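Putative phosphoenolpyruvate-dependent sugar phosphotransferase system (PTS) permease (Klebsiella pneumoniae subsp. pneumoniae, PDB 3MTQ) probably acts as a cytoplasmic IIA component of the mannose type in a sugar phosphotransferase system, relaying phosphate during sugar uptake. Local coordinates at residues F26-H29 with G30-N34; N92-F95 with V96-L99; D125-E128 with K129-E133. One frame throughout, in Å; residues are numbered along the deposited sequence.

In the fold
Contact 1 is the buried one: it turns strand 22-29, an inner strand of the parallel sheet, into helix 32-44, and a serine hydroxyl ties the bend. Contacts 2 and 3 are partly buried and deal with helix ends, 92-99 closing helix 90-96 through short backbone turns, a water and packing between two phenylalanines, 125-133 opening helix 127-141 with an asparagine cap. Contacts 1 and 2 touch, A27 CB lying 3.5 Å from F95 CE2, because helix 90-96 packs on the sheet there. Contact 3 stands apart, its centre about 24 Å from that of contact 1 and across the chain's centre. All three reach the second subunit.

Contact 1. Residues F26-H29 with G30-N34; sequences FASH and GSFAN
S28 lies with CB and OG against the start of helix 32-44, its OG 3.5 Å from F32 CB and 3.3 Å from A33 CB. The hydroxyl sits between the backbone N and the carbonyl carbon (chi1 72°), which turns it into the bend and lets two bonds grip it. It donates to G30 O at 2.7 Å, arriving well above the carbonyl plane, and accepts from A33 N at 2.9 Å. A buried hydroxyl thus joins the end of strand 22-29, the loop and the first turn of the helix. This is the beta-alpha turn of the beta-alpha-beta unit made by strand 22-29, helix 32-44 and strand 50-55. G30, at a positive phi of 73°, takes backbone angles that suit glycine. Two residues before S28, F26 meets the same helix turn: its CB packs on A33 CB at 3.7 Å, and the ring, turned beside its own backbone N, brings its edge to A33 O. A33 CB also presses on F26 O, 3.4 Å away. H29 ND1 is hydrogen-bonded to D85, and the F32 ring meets F32 of the second subunit with parallel planes.

Contact 2. Residues N92-F95 with V96-L99; sequences NNEF and VRFL
V96 sets its N between two carbonyls of the preceding turn, N93 O at 3.3 Å and, more weakly, N92 O. Its side chain crosses that of N92, and CG2 packs on N92 ND2 at 3.8 Å, while N92 OD1 bonds T84 of the central sheet. R97 follows with its chain folded back: CG stands between the backbone N and the carbonyl carbon (chi1 49°), and CG rests on E94 O at 3.2 Å. The guanidinium and the E94 carboxylate stay beyond a salt bridge and are joined by a water, which accepts from R97 NH2 in the guanidinium plane and donates to both E94 OE1, 2.7 Å away, and E94 O. E94 OE1 has a second partner in T64 of helix 63-72. F98 donates its N to F95 O at 2.9 Å, from above the carbonyl plane, and its ring edge lies near the same oxygen. R97 CD sits over one face of that ring, toward its rim, and F98 CD2 comes within 4.3 Å of F95 CD1. Both phenylalanines also pack on V67 of helix 63-72, and V96 and L99 touch the second subunit. The F98-to-F95 backbone bond spans three residues, as in the 3-10 turn that follows helix 90-96 on the way to strand 104-108.

Contact 3. Residues D125-E128 with K129-E133; sequences DNTE and KLITE
The backbone enters helix 127-141 at N126 and at once makes regular four-residue bonds, L130 N to N126 O at 3.0 Å and nearly straight at 173°, I131 N to T127 O, and T132 N to E128 O. N126 stands just before the helix and caps it with its side chain. With CG anti to the backbone N (chi1 -178°), the amide swings over the first turn and OD1 accepts from K129 N at 3.1 Å, the donor lying above the amide plane and not within it. The same amide crosses the K129 side chain at about a right angle, CG resting 3.5 Å from K129 CB. K129 then runs out extended as far as CE and bends at its last torsion; its NZ makes a salt bridge with E124 and a long one, 4.0 Å, with E133 OE1 a turn further on. On the sheet side, T127 CG2 meets I131 CD1 at 3.5 Å, and both side chains touch H105 of strand 104-108. T127 OG1 bonds E79 and R22. T132 closes back on E128 O with two donors: OG1 at 2.6 Å and N come from opposite faces of the carbonyl plane. T132 also packs on Q147 of the second subunit. An asparagine whose side chain accepts from the third residue along is a classic N-cap, here at the start of a helix that lies against strand 104-108, the outermost of this chain's sheet on that side.

Contact 1. Residues F26-H29 with G30-N34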
loop_
_atom_site.group_PDB
_atom_site.type_symbol
_atom_site.label_atom_id
_atom_site.label_comp_id
_atom_site.label_asym_id
_atom_site.label_seq_id
_atom_site.Cartn_x
_atom_site.Cartn_y
_atom_site.Cartn_z
ATOM N N PHE A 26 -11.075 -0.932 4.176
ATOM C CA PHE A 26 -9.696 -1.351 3.972
ATOM C C PHE A 26 -9.538 -2.612 4.759
ATOM O O PHE A 26 -9.799 -2.644 6.006
ATOM C CB PHE A 26 -8.630 -0.358 4.455
ATOM C CG PHE A 26 -8.657 1.010 3.805
ATOM C CD1 PHE A 26 -9.420 1.298 2.667
ATOM C CD2 PHE A 26 -7.844 2.008 4.334
ATOM C CE1 PHE A 26 -9.412 2.582 2.127
ATOM C CE2 PHE A 26 -7.820 3.275 3.777
ATOM C CZ PHE A 26 -8.602 3.562 2.685
ATOM N N ALA A 27 -9.134 -3.671 4.060
ATOM C CA ALA A 27 -8.976 -4.980 4.674
ATOM C C ALA A 27 -7.579 -5.563 4.475
ATOM O O ALA A 27 -7.072 -5.674 3.367
ATOM C CB ALA A 27 -10.050 -5.942 4.225
ATOM N N SER A 28 -6.925 -5.892 5.572
ATOM C CA SER A 28 -5.525 -6.372 5.490
ATOM C C SER A 28 -5.172 -7.464 6.490
ATOM O O SER A 28 -5.824 -7.612 7.539
ATOM C CB SER A 28 -4.554 -5.186 5.651
ATOM O OG SER A 28 -4.557 -4.711 7.025
ATOM N N HIS A 29 -4.110 -8.207 6.150
ATOM C CA HIS A 29 -3.357 -8.995 7.131
ATOM C C HIS A 29 -2.732 -7.994 8.078
ATOM O O HIS A 29 -2.000 -7.107 7.712
ATOM C CB HIS A 29 -2.243 -9.829 6.468
ATOM C CG HIS A 29 -2.724 -10.901 5.535
ATOM N ND1 HIS A 29 -3.142 -10.637 4.244
ATOM C CD2 HIS A 29 -2.755 -12.247 5.674
ATOM C CE1 HIS A 29 -3.467 -11.772 3.653
ATOM N NE2 HIS A 29 -3.219 -12.768 4.487
ATOM N N GLY A 30 -3.024 -8.075 9.372
ATOM C CA GLY A 30 -2.351 -7.158 10.243
ATOM C C GLY A 30 -2.829 -5.721 10.143
ATOM O O GLY A 30 -3.879 -5.422 9.558
ATOM N N SER A 31 -2.028 -4.818 10.690
ATOM C CA SER A 31 -2.441 -3.438 10.924
ATOM C C SER A 31 -2.252 -2.478 9.748
ATOM O O SER A 31 -2.542 -1.279 9.840
ATOM C CB SER A 31 -1.717 -2.904 12.151
ATOM O OG SER A 31 -0.310 -2.968 12.003
ATOM N N PHE A 32 -1.813 -3.018 8.603
ATOM C CA PHE A 32 -1.677 -2.239 7.416
ATOM C C PHE A 32 -2.863 -1.333 7.187
ATOM O O PHE A 32 -2.638 -0.153 7.021
ATOM C CB PHE A 32 -1.470 -3.230 6.293
ATOM C CG PHE A 32 -1.423 -2.671 4.880
ATOM C CD1 PHE A 32 -1.345 -1.327 4.547
ATOM C CD2 PHE A 32 -1.450 -3.591 3.885
ATOM C CE1 PHE A 32 -1.304 -0.945 3.147
ATOM C CE2 PHE A 32 -1.372 -3.225 2.511
ATOM C CZ PHE A 32 -1.306 -1.913 2.186
ATOM N N ALA A 33 -4.081 -1.879 7.200
ATOM C CA ALA A 33 -5.301 -1.112 6.884
ATOM C C ALA A 33 -5.414 0.186 7.760
ATOM O O ALA A 33 -5.737 1.280 7.313
ATOM C CB ALA A 33 -6.559 -2.035 6.953
ATOM N N ASN A 34 -5.159 0.056 9.074
ATOM C CA ASN A 34 -5.104 1.199 9.937
ATOM C C ASN A 34 -4.006 2.204 9.657
ATOM O O ASN A 34 -4.231 3.419 9.655
ATOM C CB ASN A 34 -5.016 0.698 11.378
ATOM C CG ASN A 34 -6.364 0.362 11.908
ATOM O OD1 ASN A 34 -7.352 0.948 11.454
ATOM N ND2 ASN A 34 -6.431 -0.520 12.917
#

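Contact 2. Residues N92-F95 with V96-L99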
loop_
_atom_site.group_PDB
_atom_site.type_symbol
_atom_site.label_atom_id
_atom_site.label_comp_id
_atom_site.label_asym_id
_atom_site.label_seq_id
_atom_site.Cartn_x
_atom_site.Cartn_y
_atom_site.Cartn_z
ATOM N N ASN A 92 -8.365 -11.220 0.939
ATOM C CA ASN A 92 -9.135 -11.013 -0.275
ATOM C C ASN A 92 -10.106 -12.166 -0.473
ATOM O O ASN A 92 -11.271 -11.968 -0.823
ATOM C CB ASN A 92 -8.261 -10.889 -1.517
ATOM C CG ASN A 92 -9.029 -10.333 -2.716
ATOM O OD1 ASN A 92 -9.383 -9.158 -2.739
ATOM N ND2 ASN A 92 -9.278 -11.177 -3.734
ATOM N N ASN A 93 -9.616 -13.374 -0.270
ATOM C CA ASN A 93 -10.413 -14.593 -0.467
ATOM C C ASN A 93 -11.747 -14.529 0.282
ATOM O O ASN A 93 -12.790 -14.858 -0.233
ATOM C CB ASN A 93 -9.639 -15.877 -0.054
ATOM C CG ASN A 93 -8.404 -16.183 -0.942
ATOM O OD1 ASN A 93 -8.275 -15.693 -2.061
ATOM N ND2 ASN A 93 -7.497 -17.009 -0.423
ATOM N N GLU A 94 -11.716 -14.106 1.542
ATOM C CA GLU A 94 -12.925 -14.058 2.297
ATOM C C GLU A 94 -13.980 -13.090 1.737
ATOM O O GLU A 94 -15.163 -13.257 2.016
ATOM C CB GLU A 94 -12.580 -13.698 3.761
ATOM C CG GLU A 94 -11.876 -14.775 4.467
ATOM C CD GLU A 94 -12.766 -15.999 4.664
ATOM O OE1 GLU A 94 -13.979 -15.844 4.970
ATOM O OE2 GLU A 94 -12.250 -17.107 4.484
ATOM N N PHE A 95 -13.574 -12.114 0.913
ATOM C CA PHE A 95 -14.497 -11.110 0.389
ATOM C C PHE A 95 -15.063 -11.470 -0.984
ATOM O O PHE A 95 -16.122 -10.964 -1.367
ATOM C CB PHE A 95 -13.818 -9.741 0.295
ATOM C CG PHE A 95 -13.735 -9.019 1.601
ATOM C CD1 PHE A 95 -14.823 -8.319 2.070
ATOM C CD2 PHE A 95 -12.575 -9.053 2.362
ATOM C CE1 PHE A 95 -14.754 -7.658 3.295
ATOM C CE2 PHE A 95 -12.496 -8.407 3.572
ATOM C CZ PHE A 95 -13.577 -7.698 4.042
ATOM N N VAL A 96 -14.397 -12.387 -1.682
ATOM C CA VAL A 96 -14.843 -12.825 -3.005
ATOM C C VAL A 96 -16.313 -13.313 -3.018
ATOM O O VAL A 96 -17.036 -13.131 -3.999
ATOM C CB VAL A 96 -13.830 -13.858 -3.557
ATOM C CG1 VAL A 96 -14.343 -14.630 -4.772
ATOM C CG2 VAL A 96 -12.522 -13.137 -3.849
ATOM N N ARG A 97 -16.779 -13.839 -1.887
ATOM C CA ARG A 97 -18.138 -14.385 -1.806
ATOM C C ARG A 97 -19.198 -13.303 -1.945
ATOM O O ARG A 97 -20.331 -13.587 -2.328
ATOM C CB ARG A 97 -18.353 -15.138 -0.484
ATOM C CG ARG A 97 -17.917 -14.396 0.722
ATOM C CD ARG A 97 -18.734 -14.696 1.958
ATOM N NE ARG A 97 -19.306 -16.039 1.972
ATOM C CZ ARG A 97 -18.798 -17.102 2.598
ATOM N NH1 ARG A 97 -19.443 -18.275 2.524
ATOM N NH2 ARG A 97 -17.668 -17.018 3.288
ATOM N N PHE A 98 -18.844 -12.065 -1.596
ATOM C CA PHE A 98 -19.788 -10.939 -1.625
ATOM C C PHE A 98 -20.002 -10.295 -2.977
ATOM O O PHE A 98 -20.812 -9.366 -3.105
ATOM C CB PHE A 98 -19.392 -9.873 -0.611
ATOM C CG PHE A 98 -19.374 -10.380 0.774
ATOM C CD1 PHE A 98 -20.538 -10.452 1.508
ATOM C CD2 PHE A 98 -18.192 -10.842 1.343
ATOM C CE1 PHE A 98 -20.517 -10.945 2.819
ATOM C CE2 PHE A 98 -18.169 -11.339 2.643
ATOM C CZ PHE A 98 -19.350 -11.389 3.372
ATOM N N LEU A 99 -19.370 -10.811 -4.012
ATOM C CA LEU A 99 -19.696 -10.309 -5.339
ATOM C C LEU A 99 -21.184 -10.579 -5.739
ATOM O O LEU A 99 -21.636 -10.128 -6.796
ATOM C CB LEU A 99 -18.718 -10.883 -6.375
ATOM C CG LEU A 99 -17.214 -10.644 -6.153
ATOM C CD1 LEU A 99 -16.365 -11.525 -7.055
ATOM C CD2 LEU A 99 -16.845 -9.153 -6.312
HETATM O O HOH W 1 -16.254 -15.004 3.842
#

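Contact 3. Residues D125-E128 with K129-E133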
loop_
_atom_site.group_PDB
_atom_site.type_symbol
_atom_site.label_atom_id
_atom_site.label_comp_id
_atom_site.label_asym_id
_atom_site.label_seq_id
_atom_site.Cartn_x
_atom_site.Cartn_y
_atom_site.Cartn_z
ATOM N N ASP A 125 -20.534 9.454 -10.064
ATOM C CA ASP A 125 -21.664 8.522 -9.935
ATOM C C ASP A 125 -21.517 7.206 -10.724
ATOM O O ASP A 125 -22.170 6.208 -10.401
ATOM C CB ASP A 125 -22.993 9.217 -10.307
ATOM C CG ASP A 125 -23.008 9.728 -11.743
ATOM O OD1 ASP A 125 -22.305 10.714 -12.032
ATOM O OD2 ASP A 125 -23.737 9.151 -12.577
ATOM N N ASN A 126 -20.707 7.193 -11.773
ATOM C CA ASN A 126 -20.441 5.944 -12.497
ATOM C C ASN A 126 -19.361 5.206 -11.713
ATOM O O ASN A 126 -18.161 5.535 -11.813
ATOM C CB ASN A 126 -19.986 6.271 -13.923
ATOM C CG ASN A 126 -19.725 5.034 -14.791
ATOM O OD1 ASN A 126 -19.425 3.939 -14.312
ATOM N ND2 ASN A 126 -19.787 5.239 -16.099
ATOM N N THR A 127 -19.777 4.239 -10.899
ATOM C CA THR A 127 -18.827 3.582 -9.991
ATOM C C THR A 127 -17.748 2.788 -10.703
ATOM O O THR A 127 -16.588 2.748 -10.273
ATOM C CB THR A 127 -19.552 2.757 -8.961
ATOM O OG1 THR A 127 -20.412 3.643 -8.253
ATOM C CG2 THR A 127 -18.549 2.093 -7.997
ATOM N N GLU A 128 -18.118 2.246 -11.858
ATOM C CA GLU A 128 -17.173 1.514 -12.720
ATOM C C GLU A 128 -16.055 2.420 -13.209
ATOM O O GLU A 128 -14.875 2.026 -13.236
ATOM C CB GLU A 128 -17.869 0.939 -13.969
ATOM C CG GLU A 128 -18.204 -0.551 -13.906
ATOM C CD GLU A 128 -18.753 -1.067 -15.227
ATOM O OE1 GLU A 128 -17.997 -1.076 -16.220
ATOM O OE2 GLU A 128 -19.940 -1.457 -15.268
ATOM N N LYS A 129 -16.438 3.623 -13.631
ATOM C CA LYS A 129 -15.521 4.638 -14.133
ATOM C C LYS A 129 -14.614 5.121 -13.024
ATOM O O LYS A 129 -13.427 5.197 -13.200
ATOM C CB LYS A 129 -16.309 5.807 -14.740
ATOM C CG LYS A 129 -15.513 6.999 -15.214
ATOM C CD LYS A 129 -16.451 8.047 -15.846
ATOM C CE LYS A 129 -15.727 9.371 -16.113
ATOM N NZ LYS A 129 -15.862 10.332 -14.991
ATOM N N LEU A 130 -15.178 5.426 -11.861
ATOM C CA LEU A 130 -14.365 5.781 -10.686
ATOM C C LEU A 130 -13.228 4.778 -10.377
ATOM O O LEU A 130 -12.041 5.157 -10.207
ATOM C CB LEU A 130 -15.289 5.869 -9.469
ATOM C CG LEU A 130 -14.690 5.998 -8.051
ATOM C CD1 LEU A 130 -14.118 7.372 -7.849
ATOM C CD2 LEU A 130 -15.708 5.748 -7.023
ATOM N N ILE A 131 -13.606 3.524 -10.206
ATOM C CA ILE A 131 -12.695 2.462 -9.799
ATOM C C ILE A 131 -11.627 2.154 -10.890
ATOM O O ILE A 131 -10.455 2.093 -10.619
ATOM C CB ILE A 131 -13.484 1.174 -9.445
ATOM C CG1 ILE A 131 -14.262 1.370 -8.086
ATOM C CG2 ILE A 131 -12.535 -0.003 -9.360
ATOM C CD1 ILE A 131 -15.462 0.447 -7.886
ATOM N N THR A 132 -12.058 1.989 -12.125
ATOM C CA THR A 132 -11.115 1.713 -13.194
ATOM C C THR A 132 -10.133 2.878 -13.403
ATOM O O THR A 132 -8.925 2.644 -13.471
ATOM C CB THR A 132 -11.854 1.345 -14.511
ATOM O OG1 THR A 132 -12.810 2.353 -14.798
ATOM C CG2 THR A 132 -12.585 0.016 -14.377
ATOM N N GLU A 133 -10.639 4.115 -13.482
ATOM C CA GLU A 133 -9.775 5.308 -13.588
ATOM C C GLU A 133 -8.804 5.462 -12.406
ATOM O O GLU A 133 -7.599 5.772 -12.577
ATOM C CB GLU A 133 -10.595 6.597 -13.777
ATOM C CG GLU A 133 -11.230 6.719 -15.205
ATOM C CD GLU A 133 -11.995 8.020 -15.462
ATOM O OE1 GLU A 133 -12.230 8.835 -14.523
ATOM O OE2 GLU A 133 -12.392 8.212 -16.626
#